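Long-range contact in putative uncharacterized protein (Mycobacterium tuberculosis, PDB 2ZQ5), which probably transfers sulfonate groups to an acceptor molecule, as a mycobacterial member of the sulfotransferase family with a P-loop-related fold: residues L190-S195 / S277-G282. Residues are numbered along the deposited sequence; the frame is centred on the assembly and turned at random.
Sequences LAHVPS and STKFVG
Phe-280 holds CG anti to its backbone N (chi1 -167°), which lays its ring along the main chain of residues 190-192; His-192, also anti (chi1 -179°), brings its imidazole up against Lys-279, whose chain bends at chi2 (65°). The phenyl ring packs flat on peptide groups: Ala-191 N stands 3.6 Å above its plane, over the centre. At one corner of the ring CE2 lies 3.5 Å from Leu-190 C, and at the diagonally opposite corner, on the same side of the plane, CD1 is 3.5 Å from His-192 N. The aliphatic part of Lys-279 crosses the imidazole obliquely, with CE 3.7 Å from His-192 CD2, while Pro-194 CD sits over one imidazole face. Within the loop, Ser-277 OG accepts from Phe-280 N at 3.0 Å, almost straight, and from Lys-279 N at 2.9 Å; this ST motif with its ST turn fixes the backbone from which both side chains project. Ser-277 OG also hydrogen-bonds to Ala-51 O, just after helix 36-50, and His-192 ND1 to Asp-288 OD2 of helix 282-304. The packing itself joins the lead-in to helix 194-201 with the loop before helix 282-304. Between the two segments the chemistry is therefore van der Waals packing of ring and methylenes on peptide and imidazole; Lys-279 NZ, 4.6 Å from His-192 NE2, would disfavour imidazole protonation, whereas Asp-288 would favour it.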
ATOM      1  N   LEU A 190       7.289  -5.384   8.032  1.00  7.03           N
ATOM      2  CA  LEU A 190       8.692  -5.231   7.654  1.00  7.96           C
ATOM      3  C   LEU A 190       9.604  -5.039   8.861  1.00  6.98           C
ATOM      4  O   LEU A 190      10.821  -4.910   8.720  1.00  7.62           O
ATOM      5  CB  LEU A 190       8.839  -4.035   6.710  1.00  8.46           C
ATOM      6  CG  LEU A 190       8.169  -4.222   5.347  1.00 10.00           C
ATOM      7  CD1 LEU A 190       8.028  -2.884   4.650  1.00 11.88           C
ATOM      8  CD2 LEU A 190       8.990  -5.191   4.507  1.00 11.51           C
ATOM      9  N   ALA A 191       9.011  -5.019  10.048  1.00  6.76           N
ATOM     10  CA  ALA A 191       9.771  -4.836  11.277  1.00  6.90           C
ATOM     11  C   ALA A 191       8.948  -5.322  12.455  1.00  6.79           C
ATOM     12  O   ALA A 191       7.725  -5.437  12.366  1.00  6.44           O
ATOM     13  CB  ALA A 191      10.119  -3.358  11.465  1.00  6.96           C
ATOM     14  N   HIS A 192       9.628  -5.614  13.556  1.00  6.74           N
ATOM     15  CA  HIS A 192       8.952  -6.066  14.759  1.00  5.17           C
ATOM     16  C   HIS A 192       8.571  -4.826  15.554  1.00  6.43           C
ATOM     17  O   HIS A 192       9.368  -4.309  16.338  1.00  6.93           O
ATOM     18  CB  HIS A 192       9.873  -6.954  15.595  1.00  5.77           C
ATOM     19  CG  HIS A 192       9.231  -7.469  16.845  1.00  5.76           C
ATOM     20  ND1 HIS A 192       8.172  -8.350  16.828  1.00  7.40           N
ATOM     21  CD2 HIS A 192       9.482  -7.207  18.150  1.00  7.54           C
ATOM     22  CE1 HIS A 192       7.799  -8.611  18.068  1.00  7.95           C
ATOM     23  NE2 HIS A 192       8.577  -7.930  18.889  1.00  8.50           N
ATOM     24  N   VAL A 193       7.356  -4.339  15.335  1.00  6.91           N
ATOM     25  CA  VAL A 193       6.874  -3.156  16.039  1.00  6.29           C
ATOM     26  C   VAL A 193       5.475  -3.406  16.602  1.00  7.38           C
ATOM     27  O   VAL A 193       4.519  -2.697  16.279  1.00  7.25           O
ATOM     28  CB  VAL A 193       6.858  -1.911  15.104  1.00  5.80           C
ATOM     29  CG1 VAL A 193       8.283  -1.455  14.823  1.00  7.56           C
ATOM     30  CG2 VAL A 193       6.145  -2.235  13.794  1.00  7.35           C
ATOM     31  N   PRO A 194       5.340  -4.418  17.470  1.00  7.87           N
ATOM     32  CA  PRO A 194       4.041  -4.741  18.060  1.00  7.76           C
ATOM     33  C   PRO A 194       3.335  -3.581  18.758  1.00  7.55           C
ATOM     34  O   PRO A 194       2.110  -3.508  18.743  1.00  8.47           O
ATOM     35  CB  PRO A 194       4.370  -5.898  19.008  1.00  8.59           C
ATOM     36  CG  PRO A 194       5.795  -5.652  19.377  1.00  8.94           C
ATOM     37  CD  PRO A 194       6.402  -5.254  18.056  1.00  8.82           C
ATOM     38  N   SER A 195       4.096  -2.666  19.354  1.00  7.84           N
ATOM     39  CA  SER A 195       3.481  -1.539  20.041  1.00  7.76           C
ATOM     40  C   SER A 195       2.780  -0.637  19.035  1.00  7.32           C
ATOM     41  O   SER A 195       1.716  -0.084  19.317  1.00  9.09           O
ATOM     42  CB  SER A 195       4.530  -0.748  20.825  1.00 10.85           C
ATOM     43  OG  SER A 195       5.110  -1.559  21.836  1.00 17.77           O
ATOM     44  N   SER A 277      17.580  -6.096  11.047  1.00  8.24           N
ATOM     45  CA  SER A 277      17.248  -6.332  12.445  1.00  9.29           C
ATOM     46  C   SER A 277      17.697  -7.702  12.926  1.00  8.64           C
ATOM     47  O   SER A 277      17.789  -8.644  12.142  1.00 10.56           O
ATOM     48  CB  SER A 277      15.725  -6.212  12.618  1.00  9.07           C
ATOM     49  OG  SER A 277      15.285  -6.715  13.868  1.00  7.83           O
ATOM     50  N   THR A 278      17.975  -7.804  14.223  1.00  9.49           N
ATOM     51  CA  THR A 278      18.372  -9.074  14.811  1.00 10.40           C
ATOM     52  C   THR A 278      17.162  -9.688  15.511  1.00 10.47           C
ATOM     53  O   THR A 278      17.225 -10.820  15.997  1.00 12.02           O
ATOM     54  CB  THR A 278      19.515  -8.899  15.839  1.00 10.68           C
ATOM     55  OG1 THR A 278      19.129  -7.946  16.837  1.00 12.15           O
ATOM     56  CG2 THR A 278      20.781  -8.427  15.145  1.00  9.71           C
ATOM     57  N   LYS A 279      16.061  -8.937  15.541  1.00  8.71           N
ATOM     58  CA  LYS A 279      14.820  -9.373  16.186  1.00  7.24           C
ATOM     59  C   LYS A 279      13.771  -9.867  15.188  1.00  8.55           C
ATOM     60  O   LYS A 279      13.133 -10.897  15.410  1.00  8.53           O
ATOM     61  CB  LYS A 279      14.233  -8.218  17.009  1.00  7.84           C
ATOM     62  CG  LYS A 279      12.894  -8.505  17.683  1.00  7.19           C
ATOM     63  CD  LYS A 279      13.019  -9.599  18.734  1.00  8.73           C
ATOM     64  CE  LYS A 279      11.740  -9.714  19.555  1.00  8.78           C
ATOM     65  NZ  LYS A 279      11.784 -10.837  20.540  1.00 12.19           N
ATOM     66  N   PHE A 280      13.584  -9.123  14.100  1.00  8.20           N
ATOM     67  CA  PHE A 280      12.608  -9.494  13.077  1.00  8.10           C
ATOM     68  C   PHE A 280      13.232 -10.514  12.132  1.00  8.83           C
ATOM     69  O   PHE A 280      13.640 -10.190  11.014  1.00  9.46           O
ATOM     70  CB  PHE A 280      12.159  -8.253  12.301  1.00  7.33           C
ATOM     71  CG  PHE A 280      10.935  -8.469  11.446  1.00  7.04           C
ATOM     72  CD1 PHE A 280       9.703  -8.767  12.028  1.00  8.07           C
ATOM     73  CD2 PHE A 280      11.012  -8.344  10.061  1.00  8.64           C
ATOM     74  CE1 PHE A 280       8.559  -8.934  11.242  1.00  9.53           C
ATOM     75  CE2 PHE A 280       9.876  -8.510   9.265  1.00  8.29           C
ATOM     76  CZ  PHE A 280       8.645  -8.804   9.859  1.00  8.26           C
ATOM     77  N   VAL A 281      13.312 -11.750  12.614  1.00  9.50           N
ATOM     78  CA  VAL A 281      13.881 -12.862  11.863  1.00 10.66           C
ATOM     79  C   VAL A 281      13.159 -14.145  12.262  1.00 10.00           C
ATOM     80  O   VAL A 281      12.466 -14.186  13.280  1.00 10.68           O
ATOM     81  CB  VAL A 281      15.394 -13.056  12.179  1.00 11.84           C
ATOM     82  CG1 VAL A 281      16.182 -11.810  11.805  1.00 13.27           C
ATOM     83  CG2 VAL A 281      15.580 -13.376  13.657  1.00 12.24           C
ATOM     84  N   GLY A 282      13.326 -15.180  11.445  1.00 10.05           N
ATOM     85  CA  GLY A 282      12.735 -16.480  11.720  1.00 10.47           C
ATOM     86  C   GLY A 282      11.360 -16.551  12.358  1.00  9.63           C
ATOM     87  O   GLY A 282      10.383 -16.028  11.823  1.00 10.17           O
TER